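PDB 4MMO: Sso-CP2 metallo-carboxypetidase from Sulfolobus solfataricus, which probably removes residues from the carboxyl end of peptides as a zinc-dependent metallo-carboxypeptidase of the M20 family. Local coordinates for residues A[58-63]-A[123-128]; A[160-165]-A[379-384]; A[187-192]-A[332-337]; A[205-210]-A[302-307]; A[343-348]-A[386-391]. One frame throughout, in Å; residues are numbered along the deposited sequence.

Overall arrangement
Contact 2 lies deepest, carrying a zinc ligand near the centre of the chain, and contact 5 adjoins it through helix 383-389, which supplies a segment to both. Contact 5 is more open and mixes aromatic packing with water bridges. Contacts 3 and 4 meet at the far end of the dimerisation sheet, through neighbouring strands 178-190 and 299-312, and both reach the second subunit; contact 3 pairs strand edges with two backbone bonds, whereas contact 4 packs a helix start on a strand through apolar atoms. Contact 1 lies across the chain's centre from them, about 57 Å from contact 3 between centres, where a buried asparagine binds the main chain of a surface turn.

Contact 1: A[58-63]-A[123-128]; sequences INVNAK and NELNVN
N123, at positive phi, is the C-prime residue of the Schellman motif that closes helix 102-121, and beyond it the chain heads back toward the sheet. L125 is where it meets residues 58-63: with CG anti to the backbone N, its CD2 lies 3.8 Å from I58 CG2, and the leucine crosses both I58 and V60 at about a right angle. Its carbonyl is covered as well, V60 CG2 lying 3.4 Å from L125 O. Here the helix of a beta-alpha-beta crossover delivers the chain to strand 128-134, which runs between strands 53-58 and 65-71, so the turn linking those two strands has to pass over its beginning. The carbonyl of N126 packs on that turn, with A62 CB 3.3 Å from N126 O. V127 turns away from this segment and packs on Y434. N128 then reaches into the turn: its OD1 accepts from V60 N at 2.9 Å, in the carbonyl plane, and from A62 N at 3.2 Å, this second donor standing above the plane. An alanine here would remove the amide, would probably leave both N-H groups without this acceptor and is likely to loosen the turn. N128 ND2 adds a weak bond to A62 O at 2.8 Å and another, also weak, to T65 OG1.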
# COMPACT_ATOMS: atom_id res chain seq x y z
N ILE A 58 22.07 -31.32 29.27
CA ILE A 58 22.53 -32.70 29.30
C ILE A 58 24.01 -32.67 29.68
O ILE A 58 24.86 -32.40 28.83
CB ILE A 58 22.35 -33.39 27.93
CG1 ILE A 58 20.89 -33.32 27.48
CG2 ILE A 58 22.80 -34.84 28.00
CD1 ILE A 58 20.56 -32.12 26.63
N ASN A 59 24.29 -32.93 30.95
CA ASN A 59 25.66 -32.92 31.45
C ASN A 59 26.24 -34.32 31.55
O ASN A 59 25.67 -35.19 32.20
CB ASN A 59 25.72 -32.24 32.82
CG ASN A 59 27.14 -32.13 33.34
OD1 ASN A 59 27.90 -31.26 32.90
ND2 ASN A 59 27.50 -32.99 34.27
N VAL A 60 27.39 -34.52 30.90
CA VAL A 60 28.12 -35.78 30.98
C VAL A 60 29.54 -35.55 31.50
O VAL A 60 30.45 -36.34 31.22
CB VAL A 60 28.18 -36.48 29.61
CG1 VAL A 60 26.80 -36.92 29.17
CG2 VAL A 60 28.81 -35.57 28.56
N ASN A 61 29.73 -34.47 32.24
CA ASN A 61 31.02 -34.13 32.83
C ASN A 61 32.15 -34.02 31.81
O ASN A 61 33.32 -34.27 32.13
CB ASN A 61 31.39 -35.16 33.91
CG ASN A 61 30.42 -35.16 35.07
OD1 ASN A 61 29.66 -36.10 35.26
ND2 ASN A 61 30.45 -34.08 35.85
N ALA A 62 31.81 -33.63 30.58
CA ALA A 62 32.81 -33.44 29.54
C ALA A 62 33.45 -32.06 29.68
O ALA A 62 32.88 -31.17 30.32
CB ALA A 62 32.19 -33.60 28.17
N LYS A 63 34.62 -31.89 29.08
CA LYS A 63 35.36 -30.64 29.16
C LYS A 63 34.74 -29.55 28.28
O LYS A 63 34.87 -28.36 28.57
CB LYS A 63 36.82 -30.87 28.75
CG LYS A 63 37.59 -31.73 29.73
CD LYS A 63 39.04 -31.92 29.29
CE LYS A 63 39.84 -32.70 30.33
NZ LYS A 63 39.44 -34.13 30.39
N ASN A 123 26.12 -44.42 25.45
CA ASN A 123 27.16 -43.81 26.27
C ASN A 123 28.32 -43.28 25.42
O ASN A 123 29.49 -43.46 25.75
CB ASN A 123 27.68 -44.81 27.32
CG ASN A 123 26.77 -44.88 28.54
OD1 ASN A 123 27.03 -44.25 29.56
ND2 ASN A 123 25.70 -45.66 28.43
N GLU A 124 27.96 -42.62 24.31
CA GLU A 124 28.95 -42.08 23.38
C GLU A 124 28.95 -40.55 23.33
O GLU A 124 29.66 -39.96 22.52
CB GLU A 124 28.69 -42.63 21.97
CG GLU A 124 28.89 -44.14 21.85
CD GLU A 124 28.71 -44.65 20.43
OE1 GLU A 124 28.10 -43.93 19.61
OE2 GLU A 124 29.18 -45.77 20.14
N LEU A 125 28.16 -39.91 24.19
CA LEU A 125 28.12 -38.44 24.23
C LEU A 125 29.25 -37.89 25.08
O LEU A 125 29.29 -38.10 26.30
CB LEU A 125 26.77 -37.95 24.75
CG LEU A 125 26.57 -36.42 24.73
CD1 LEU A 125 26.58 -35.89 23.30
CD2 LEU A 125 25.29 -36.01 25.44
N ASN A 126 30.16 -37.16 24.44
CA ASN A 126 31.35 -36.65 25.11
C ASN A 126 31.44 -35.13 25.03
O ASN A 126 32.53 -34.56 24.98
CB ASN A 126 32.60 -37.30 24.53
CG ASN A 126 32.65 -38.79 24.79
OD1 ASN A 126 32.89 -39.23 25.91
ND2 ASN A 126 32.42 -39.59 23.75
N VAL A 127 30.28 -34.50 25.02
CA VAL A 127 30.17 -33.05 25.07
C VAL A 127 28.90 -32.70 25.83
O VAL A 127 27.84 -33.28 25.58
CB VAL A 127 30.15 -32.43 23.65
CG1 VAL A 127 29.09 -33.08 22.79
CG2 VAL A 127 29.96 -30.92 23.72
N ASN A 128 29.01 -31.78 26.78
CA ASN A 128 27.84 -31.30 27.49
C ASN A 128 26.98 -30.50 26.52
O ASN A 128 27.51 -29.71 25.73
CB ASN A 128 28.25 -30.44 28.67
CG ASN A 128 29.19 -31.15 29.61
OD1 ASN A 128 28.99 -32.32 29.93
ND2 ASN A 128 30.22 -30.45 30.05

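Contact 2: A[160-165]-A[379-384]; sequences VIMEGA and GTQPMG. With SO4 (sulfate ion), chain D.
E163 binds the zinc ion through its carboxylate, together with H71 and D104. Behind this first shell stands Q381, whose OE1 accepts from E163 N at 2.8 Å, with the donor in the carbonyl plane and an N-H...O angle of 158°. Q381 gets there fully extended, CG anti to its backbone N, and its amide plane stands nearly perpendicular, at 84°, to the carboxylate of E163. The same oxygen lies 3.1 Å from E163 CG, which occupies the crowded position between backbone N and carbonyl carbon (chi1 85°). OE1 also lies against M162, 3.3 Å from M162 CB. M162 is folded back at chi2 and chi3, so that its CE reaches to 3.6 Å from M383 N, and it crosses the extended M383 obliquely, M162 CG lying 3.9 Å from M383 CG. Further out, Y69 packs against M162, Q381 and P382, while N105 holds E163 O. An alanine in place of Q381 would remove the OE1 acceptor of E163 N and would probably let the main chain of the zinc ligand shift. A sulfate, probably from the crystallisation liquor, bonds T380 N, R311 of the same chain and H197 of the second subunit and marks a spot that can hold an anion, possibly a substrate carboxylate, while the uncharged Q381 amide would fix the ligand's backbone without competing for zinc.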
# COMPACT_ATOMS: atom_id res chain seq x y z
N VAL A 160 28.43 -22.60 20.00
CA VAL A 160 27.00 -22.58 19.76
C VAL A 160 26.69 -22.93 18.32
O VAL A 160 27.39 -22.50 17.40
CB VAL A 160 26.39 -21.20 20.11
CG1 VAL A 160 27.11 -20.09 19.36
CG2 VAL A 160 24.90 -21.17 19.82
N ILE A 161 25.64 -23.72 18.12
CA ILE A 161 25.10 -23.93 16.78
C ILE A 161 23.70 -23.34 16.68
O ILE A 161 22.86 -23.54 17.55
CB ILE A 161 25.13 -25.43 16.36
CG1 ILE A 161 24.26 -26.29 17.28
CG2 ILE A 161 26.58 -25.95 16.35
CD1 ILE A 161 24.01 -27.68 16.74
N MET A 162 23.48 -22.57 15.61
CA MET A 162 22.21 -21.88 15.42
C MET A 162 21.18 -22.84 14.83
O MET A 162 21.38 -24.06 14.87
CB MET A 162 22.41 -20.65 14.55
CG MET A 162 23.35 -19.62 15.16
SD MET A 162 22.86 -19.09 16.82
CE MET A 162 21.26 -18.35 16.46
N GLU A 163 20.08 -22.31 14.30
CA GLU A 163 18.93 -23.14 13.94
C GLU A 163 19.28 -24.18 12.88
O GLU A 163 18.66 -25.24 12.80
CB GLU A 163 17.72 -22.27 13.52
CG GLU A 163 17.66 -21.83 12.06
CD GLU A 163 16.31 -21.20 11.69
OE1 GLU A 163 15.59 -21.76 10.84
OE2 GLU A 163 15.95 -20.14 12.24
N GLY A 164 20.29 -23.88 12.07
CA GLY A 164 20.77 -24.81 11.06
C GLY A 164 20.56 -24.31 9.64
O GLY A 164 20.08 -23.20 9.42
N ALA A 165 20.91 -25.15 8.68
CA ALA A 165 20.84 -24.78 7.27
C ALA A 165 20.58 -26.02 6.42
O ALA A 165 21.18 -27.07 6.65
CB ALA A 165 22.14 -24.11 6.84
N GLY A 379 19.88 -13.59 4.95
CA GLY A 379 18.84 -13.30 5.91
C GLY A 379 19.37 -13.08 7.32
O GLY A 379 20.57 -12.91 7.53
N THR A 380 18.45 -13.10 8.28
CA THR A 380 18.75 -12.71 9.65
C THR A 380 18.33 -13.79 10.64
O THR A 380 17.41 -14.56 10.39
CB THR A 380 18.03 -11.39 10.01
OG1 THR A 380 18.52 -10.34 9.17
CG2 THR A 380 18.27 -11.00 11.48
N GLN A 381 19.03 -13.83 11.77
CA GLN A 381 18.81 -14.82 12.81
C GLN A 381 19.46 -14.22 14.07
O GLN A 381 20.36 -13.40 13.95
CB GLN A 381 19.47 -16.14 12.40
CG GLN A 381 19.09 -17.35 13.22
CD GLN A 381 19.69 -18.67 12.71
OE1 GLN A 381 19.53 -19.70 13.36
NE2 GLN A 381 20.38 -18.63 11.57
N PRO A 382 18.99 -14.60 15.27
CA PRO A 382 19.54 -13.94 16.46
C PRO A 382 20.93 -14.45 16.89
O PRO A 382 21.24 -14.50 18.09
CB PRO A 382 18.48 -14.22 17.54
CG PRO A 382 17.83 -15.48 17.10
CD PRO A 382 17.80 -15.42 15.60
N MET A 383 21.76 -14.80 15.92
CA MET A 383 23.13 -15.22 16.17
C MET A 383 23.89 -14.15 16.94
O MET A 383 24.73 -14.46 17.80
CB MET A 383 23.83 -15.49 14.84
CG MET A 383 25.16 -16.22 14.94
SD MET A 383 25.66 -16.82 13.31
CE MET A 383 27.30 -17.44 13.65
N GLY A 384 23.58 -12.89 16.65
CA GLY A 384 24.23 -11.76 17.29
C GLY A 384 24.16 -11.78 18.81
O GLY A 384 25.11 -11.39 19.48
S SO4 D . 14.92 -13.80 7.85
O1 SO4 D . 13.66 -13.16 7.51
O2 SO4 D . 14.81 -14.50 9.14
O3 SO4 D . 15.25 -14.66 6.70
O4 SO4 D . 15.98 -12.80 7.98

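Contact 3: A[187-192]-A[332-337]; sequences LVLDYG and AGFNGE
V188 and E337 form an antiparallel hydrogen-bonded pair, their CA atoms 5.1 Å apart, at the point where residues 334-337 come in steeply across strand 178-190. V188 N gives to E337 O at 3.1 Å and E337 N to V188 O at 2.9 Å, each donor lying in the plane of the carbonyl it meets. G336 comes close enough for its CA to make a CH...O contact with V188 O at 3.3 Å; a side chain at this glycine would run into that oxygen and into L189. F334, with CG anti to its backbone N, swings its ring back over the strand, CE1 lying 3.7 Å from L189 CD2 and CZ 4.0 Å from L187 CD2, both approached obliquely. L189 CD2 also presses on the backbone, 3.2 Å from N335 O. Farther along, one water links D190 N to N335 O and another links N335 N to Y191 OH, whose other partner is D210. L187 and L189 pack on L211 of helix 207-218, and L187 also on L329 of helix 318-331, whereas V188 turns to R303 and F305 on the other side. A helix that ends in a Schellman motif at G333 and leads into an antiparallel strand beneath it fits the helix-backed sheet of the M20 dimerisation domain.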
# COMPACT_ATOMS: atom_id res chain seq x y z
N LEU A 187 7.17 4.23 9.25
CA LEU A 187 6.98 5.68 9.22
C LEU A 187 5.50 5.95 9.04
O LEU A 187 4.84 5.31 8.23
CB LEU A 187 7.74 6.30 8.06
CG LEU A 187 9.25 6.07 8.02
CD1 LEU A 187 9.86 6.77 6.81
CD2 LEU A 187 9.90 6.56 9.31
N VAL A 188 4.97 6.90 9.81
CA VAL A 188 3.56 7.25 9.73
C VAL A 188 3.38 8.76 9.70
O VAL A 188 4.00 9.49 10.47
CB VAL A 188 2.77 6.69 10.93
CG1 VAL A 188 1.29 7.00 10.78
CG2 VAL A 188 2.98 5.18 11.04
N LEU A 189 2.54 9.21 8.77
CA LEU A 189 2.11 10.60 8.72
C LEU A 189 0.61 10.63 8.91
O LEU A 189 -0.11 9.81 8.35
CB LEU A 189 2.47 11.23 7.37
CG LEU A 189 3.94 11.32 6.99
CD1 LEU A 189 4.09 11.96 5.62
CD2 LEU A 189 4.72 12.10 8.03
N ASP A 190 0.14 11.57 9.73
CA ASP A 190 -1.29 11.76 9.93
C ASP A 190 -1.55 13.26 10.02
O ASP A 190 -1.17 13.90 11.00
CB ASP A 190 -1.75 11.05 11.20
CG ASP A 190 -3.24 10.77 11.20
OD1 ASP A 190 -3.99 11.60 10.66
OD2 ASP A 190 -3.66 9.72 11.73
N TYR A 191 -2.18 13.81 8.99
CA TYR A 191 -2.30 15.26 8.84
C TYR A 191 -3.67 15.80 9.24
O TYR A 191 -3.85 17.01 9.35
CB TYR A 191 -2.02 15.67 7.39
CG TYR A 191 -0.56 15.66 6.99
CD1 TYR A 191 0.45 15.34 7.90
CD2 TYR A 191 -0.18 15.98 5.69
CE1 TYR A 191 1.78 15.34 7.52
CE2 TYR A 191 1.14 15.98 5.31
CZ TYR A 191 2.12 15.66 6.22
OH TYR A 191 3.45 15.66 5.84
N GLY A 192 -4.64 14.92 9.43
CA GLY A 192 -5.98 15.34 9.79
C GLY A 192 -6.81 14.19 10.32
O GLY A 192 -6.32 13.07 10.45
N ALA A 332 15.20 15.91 6.26
CA ALA A 332 14.28 15.74 5.15
C ALA A 332 12.91 16.33 5.47
O ALA A 332 11.98 16.24 4.67
CB ALA A 332 14.15 14.27 4.79
N GLY A 333 12.78 16.92 6.66
CA GLY A 333 11.55 17.57 7.06
C GLY A 333 10.45 16.59 7.41
O GLY A 333 9.27 16.88 7.22
N PHE A 334 10.84 15.42 7.92
CA PHE A 334 9.86 14.41 8.30
C PHE A 334 9.04 14.91 9.49
O PHE A 334 9.59 15.36 10.49
CB PHE A 334 10.56 13.09 8.64
CG PHE A 334 9.61 12.00 9.07
CD1 PHE A 334 8.77 11.38 8.15
CD2 PHE A 334 9.56 11.59 10.39
CE1 PHE A 334 7.90 10.38 8.54
CE2 PHE A 334 8.69 10.59 10.79
CZ PHE A 334 7.86 9.98 9.86
N ASN A 335 7.72 14.83 9.36
CA ASN A 335 6.80 15.34 10.36
C ASN A 335 5.78 14.28 10.72
O ASN A 335 4.61 14.36 10.32
CB ASN A 335 6.10 16.59 9.85
CG ASN A 335 5.15 17.20 10.86
OD1 ASN A 335 5.28 16.95 12.06
ND2 ASN A 335 4.20 17.98 10.39
N GLY A 336 6.21 13.27 11.47
CA GLY A 336 5.33 12.19 11.86
C GLY A 336 5.97 11.24 12.85
O GLY A 336 6.97 11.55 13.47
N GLU A 337 5.37 10.06 12.97
CA GLU A 337 5.80 9.07 13.94
C GLU A 337 6.83 8.13 13.32
O GLU A 337 6.78 7.84 12.13
CB GLU A 337 4.59 8.25 14.41
CG GLU A 337 4.54 8.04 15.91
CD GLU A 337 3.49 7.02 16.32
OE1 GLU A 337 2.81 6.47 15.43
OE2 GLU A 337 3.35 6.76 17.54
O HOH W 1 1.90 13.67 10.78
O HOH W 2 6.18 14.92 6.67

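Contact 4: A[205-210]-A[302-307]; sequences RNPCID and HRAFAK
The guanidinium of R205 has the carboxylate of D210 at its edge, gripped side-on by two nitrogens. In this salt bridge R205 NE lies 2.8 Å from D210 OD2, the acceptor being in the guanidinium plane and using its syn lone pair, while R205 NH2 meets D210 OD1 from above the carboxylate plane. OD2 also accepts from Y191 OH, so this oxygen is doubly held. Its place in the first turn of the helix would probably favour the charge of D210 too. Of the other flat groups, the N206 amide caps the helix: I209 N gives to N206 OD1 at 3.1 Å from above the carbonyl plane, and C208 N adds a weak bond. H302 and R303 leave the backbone away from the helix, and their polar ends both find D190, H302 by a hydrogen bond and R303 by a salt bridge.

Between the two segments themselves the meeting is apolar. P207 lays its ring along the strand, with CG 3.8 Å from H302 C and CB 3.9 Å from A304 CB. The alanine methyl fits against the first turn, 3.7 Å from P207 O, and a residue this small lets helix and strand come to 5.6 Å between the CA atoms of C208 and A304.

Helix 207-218 thus rests its first turn on strand 299-312. The C208-C289 disulfide ties it to the neighbouring strand 283-290, and N206 ND2 bonds N283 and V284 of the second subunit.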
# COMPACT_ATOMS: atom_id res chain seq x y z
N ARG A 205 -1.38 20.06 2.51
CA ARG A 205 -0.35 19.11 2.14
C ARG A 205 -0.97 17.73 2.00
O ARG A 205 -1.91 17.39 2.70
CB ARG A 205 0.76 19.08 3.19
CG ARG A 205 1.50 20.39 3.37
CD ARG A 205 2.86 20.17 4.02
NE ARG A 205 3.75 19.42 3.14
CZ ARG A 205 4.56 19.97 2.24
NH1 ARG A 205 4.60 21.28 2.08
NH2 ARG A 205 5.33 19.20 1.48
N ASN A 206 -0.43 16.95 1.07
CA ASN A 206 -0.88 15.58 0.86
C ASN A 206 0.16 14.64 1.49
O ASN A 206 1.34 14.73 1.18
CB ASN A 206 -1.07 15.32 -0.64
CG ASN A 206 -1.44 13.88 -0.97
OD1 ASN A 206 -0.72 12.95 -0.62
ND2 ASN A 206 -2.56 13.71 -1.66
N PRO A 207 -0.27 13.74 2.39
CA PRO A 207 0.69 12.88 3.09
C PRO A 207 1.31 11.80 2.20
O PRO A 207 2.45 11.41 2.45
CB PRO A 207 -0.14 12.26 4.20
CG PRO A 207 -1.52 12.22 3.65
CD PRO A 207 -1.65 13.46 2.82
N CYS A 208 0.58 11.32 1.19
CA CYS A 208 1.13 10.33 0.25
C CYS A 208 2.38 10.87 -0.43
O CYS A 208 3.43 10.23 -0.42
CB CYS A 208 0.12 9.98 -0.84
SG CYS A 208 -1.51 9.56 -0.24
N ILE A 209 2.25 12.05 -1.03
CA ILE A 209 3.35 12.64 -1.77
C ILE A 209 4.51 12.96 -0.83
O ILE A 209 5.67 12.71 -1.17
CB ILE A 209 2.91 13.90 -2.57
CG1 ILE A 209 4.06 14.47 -3.40
CG2 ILE A 209 2.37 14.97 -1.66
CD1 ILE A 209 4.52 13.56 -4.50
N ASP A 210 4.19 13.50 0.34
CA ASP A 210 5.23 13.88 1.30
C ASP A 210 6.03 12.66 1.72
O ASP A 210 7.26 12.69 1.73
CB ASP A 210 4.62 14.57 2.53
CG ASP A 210 4.20 16.00 2.25
OD1 ASP A 210 4.50 16.51 1.15
OD2 ASP A 210 3.57 16.62 3.14
N HIS A 302 -5.65 11.55 4.68
CA HIS A 302 -5.11 12.25 5.85
C HIS A 302 -3.95 11.47 6.46
O HIS A 302 -3.19 12.01 7.26
CB HIS A 302 -6.21 12.49 6.89
CG HIS A 302 -6.71 11.25 7.56
ND1 HIS A 302 -6.11 10.73 8.69
CD2 HIS A 302 -7.74 10.43 7.27
CE1 HIS A 302 -6.76 9.65 9.06
NE2 HIS A 302 -7.75 9.44 8.22
N ARG A 303 -3.80 10.22 6.04
CA ARG A 303 -2.82 9.32 6.64
C ARG A 303 -2.03 8.56 5.57
O ARG A 303 -2.58 8.16 4.54
CB ARG A 303 -3.54 8.33 7.56
CG ARG A 303 -2.65 7.63 8.57
CD ARG A 303 -3.50 6.88 9.58
NE ARG A 303 -2.71 5.98 10.42
CZ ARG A 303 -2.19 6.30 11.60
NH1 ARG A 303 -2.36 7.51 12.12
NH2 ARG A 303 -1.48 5.39 12.27
N ALA A 304 -0.74 8.38 5.82
CA ALA A 304 0.13 7.57 4.97
C ALA A 304 1.18 6.90 5.84
O ALA A 304 1.73 7.52 6.75
CB ALA A 304 0.81 8.44 3.93
N PHE A 305 1.45 5.62 5.58
CA PHE A 305 2.53 4.94 6.29
C PHE A 305 3.34 4.01 5.39
O PHE A 305 2.84 3.53 4.36
CB PHE A 305 2.01 4.18 7.51
CG PHE A 305 1.01 3.11 7.19
CD1 PHE A 305 -0.33 3.41 7.05
CD2 PHE A 305 1.42 1.80 7.05
CE1 PHE A 305 -1.25 2.42 6.76
CE2 PHE A 305 0.50 0.80 6.76
CZ PHE A 305 -0.84 1.11 6.62
N ALA A 306 4.59 3.79 5.78
CA ALA A 306 5.49 2.92 5.05
C ALA A 306 6.28 2.06 6.04
O ALA A 306 6.51 2.47 7.18
CB ALA A 306 6.45 3.76 4.21
N LYS A 307 6.68 0.87 5.59
CA LYS A 307 7.46 -0.05 6.40
C LYS A 307 8.78 -0.35 5.72
O LYS A 307 8.81 -0.75 4.55
CB LYS A 307 6.68 -1.34 6.64
CG LYS A 307 5.54 -1.20 7.63
CD LYS A 307 4.80 -2.51 7.83
CE LYS A 307 3.50 -2.30 8.60
NZ LYS A 307 3.48 -3.05 9.88

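Contact 5: A[343-348]-A[386-391]; sequences FEYPVR and FVYKLG
Helix 383-389, which has a wider pi-type turn at 386-389, packs here against the end of strand 337-348, where the chain leaves the dimerisation sheet and probably returns to the zinc-binding domain. Y388 does most of the touching. Its edge points to the face of Y345 in an offset edge-to-face pair, ring centroids 5.9 Å apart and planes at 69°, and its CE2 also reaches 3.7 Å from Y345 CB. The same ring slides past V347, CE2 lying 3.8 Å from V347 CG2, while V387 CG1 covers part of one of its faces. V347 and V387 meet tip to tip, V347 CG1 standing 3.8 Å from V387 CG2. At the phenol end, Y388 OH approaches P346 O to 3.1 Å, the carbonyl lying at the ring's edge and in its plane, and a water joins this hydroxyl to R348 N. K389, bent at chi2, crosses Y345 at about a right angle with its CE 3.9 Å from Y345 CE1. A second water accepts a hydrogen bond from K389 NZ at 2.6 Å and also bonds Y345 OH. Valine and ring carbons therefore make the inner part of the interface, while both hydroxyls and the ammonium meet water, consistent with their place at the outer, solvent-side part of the contact.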
# COMPACT_ATOMS: atom_id res chain seq x y z
N PHE A 343 15.63 -5.12 16.27
CA PHE A 343 17.04 -4.77 16.18
C PHE A 343 17.86 -6.05 16.27
O PHE A 343 17.78 -6.78 17.25
CB PHE A 343 17.44 -3.82 17.31
CG PHE A 343 16.66 -2.53 17.34
CD1 PHE A 343 15.42 -2.47 17.95
CD2 PHE A 343 17.18 -1.38 16.77
CE1 PHE A 343 14.70 -1.28 17.98
CE2 PHE A 343 16.46 -0.19 16.80
CZ PHE A 343 15.22 -0.14 17.41
N GLU A 344 18.63 -6.34 15.22
CA GLU A 344 19.48 -7.53 15.19
C GLU A 344 20.87 -7.14 14.72
O GLU A 344 21.01 -6.33 13.80
CB GLU A 344 18.89 -8.59 14.26
CG GLU A 344 17.49 -9.06 14.63
CD GLU A 344 17.49 -10.37 15.40
OE1 GLU A 344 18.23 -10.47 16.41
OE2 GLU A 344 16.76 -11.30 15.00
N TYR A 345 21.89 -7.71 15.34
CA TYR A 345 23.27 -7.40 14.98
C TYR A 345 23.75 -8.32 13.86
O TYR A 345 23.40 -9.50 13.83
CB TYR A 345 24.19 -7.58 16.20
CG TYR A 345 23.95 -6.60 17.32
CD1 TYR A 345 23.02 -6.87 18.32
CD2 TYR A 345 24.65 -5.40 17.38
CE1 TYR A 345 22.80 -5.98 19.35
CE2 TYR A 345 24.43 -4.50 18.41
CZ TYR A 345 23.51 -4.79 19.39
OH TYR A 345 23.29 -3.90 20.41
N PRO A 346 24.57 -7.79 12.93
CA PRO A 346 25.22 -8.67 11.96
C PRO A 346 26.34 -9.46 12.63
O PRO A 346 26.84 -9.03 13.67
CB PRO A 346 25.81 -7.69 10.94
CG PRO A 346 26.06 -6.45 11.73
CD PRO A 346 24.93 -6.38 12.72
N VAL A 347 26.72 -10.59 12.04
CA VAL A 347 27.71 -11.48 12.63
C VAL A 347 28.49 -12.21 11.55
O VAL A 347 27.92 -12.61 10.53
CB VAL A 347 27.05 -12.56 13.51
CG1 VAL A 347 28.08 -13.56 14.04
CG2 VAL A 347 26.31 -11.94 14.67
N ARG A 348 29.79 -12.39 11.78
CA ARG A 348 30.63 -13.25 10.96
C ARG A 348 31.68 -13.89 11.85
O ARG A 348 32.40 -13.19 12.56
CB ARG A 348 31.31 -12.44 9.86
CG ARG A 348 30.49 -12.33 8.60
CD ARG A 348 31.19 -11.48 7.57
NE ARG A 348 30.27 -11.13 6.49
CZ ARG A 348 30.36 -10.02 5.75
NH1 ARG A 348 31.32 -9.14 5.97
NH2 ARG A 348 29.47 -9.81 4.79
N PHE A 386 24.03 -14.43 20.77
CA PHE A 386 24.88 -15.48 21.32
C PHE A 386 26.35 -15.09 21.21
O PHE A 386 27.13 -15.33 22.13
CB PHE A 386 24.59 -16.80 20.61
CG PHE A 386 23.20 -17.32 20.85
CD1 PHE A 386 22.90 -18.00 22.02
CD2 PHE A 386 22.19 -17.10 19.93
CE1 PHE A 386 21.62 -18.46 22.26
CE2 PHE A 386 20.91 -17.57 20.16
CZ PHE A 386 20.62 -18.25 21.33
N VAL A 387 26.72 -14.46 20.11
CA VAL A 387 28.10 -14.06 19.89
C VAL A 387 28.49 -12.84 20.74
O VAL A 387 29.54 -12.84 21.37
CB VAL A 387 28.36 -13.75 18.40
CG1 VAL A 387 29.78 -13.23 18.19
CG2 VAL A 387 28.13 -15.00 17.57
N TYR A 388 27.64 -11.82 20.76
CA TYR A 388 27.99 -10.55 21.39
C TYR A 388 27.58 -10.47 22.86
O TYR A 388 28.34 -9.95 23.68
CB TYR A 388 27.39 -9.39 20.61
CG TYR A 388 27.93 -9.28 19.20
CD1 TYR A 388 29.30 -9.32 18.96
CD2 TYR A 388 27.08 -9.15 18.12
CE1 TYR A 388 29.81 -9.23 17.68
CE2 TYR A 388 27.58 -9.05 16.83
CZ TYR A 388 28.94 -9.10 16.62
OH TYR A 388 29.44 -9.01 15.34
N LYS A 389 26.40 -10.96 23.19
CA LYS A 389 25.90 -10.85 24.55
C LYS A 389 26.39 -12.00 25.42
O LYS A 389 26.78 -11.79 26.57
CB LYS A 389 24.37 -10.74 24.57
CG LYS A 389 23.81 -9.74 23.58
CD LYS A 389 24.38 -8.34 23.81
CE LYS A 389 23.75 -7.33 22.86
NZ LYS A 389 24.11 -5.92 23.20
N LEU A 390 26.37 -13.22 24.88
CA LEU A 390 26.88 -14.38 25.61
C LEU A 390 28.38 -14.58 25.38
O LEU A 390 29.01 -15.40 26.05
CB LEU A 390 26.13 -15.65 25.20
CG LEU A 390 24.84 -15.99 25.95
CD1 LEU A 390 24.26 -17.28 25.40
CD2 LEU A 390 25.06 -16.10 27.45
N GLY A 391 28.94 -13.84 24.43
CA GLY A 391 30.37 -13.88 24.18
C GLY A 391 30.86 -15.21 23.63
O GLY A 391 32.01 -15.58 23.86
O HOH W 3 21.98 -4.52 23.11
O HOH W 4 31.10 -10.47 13.39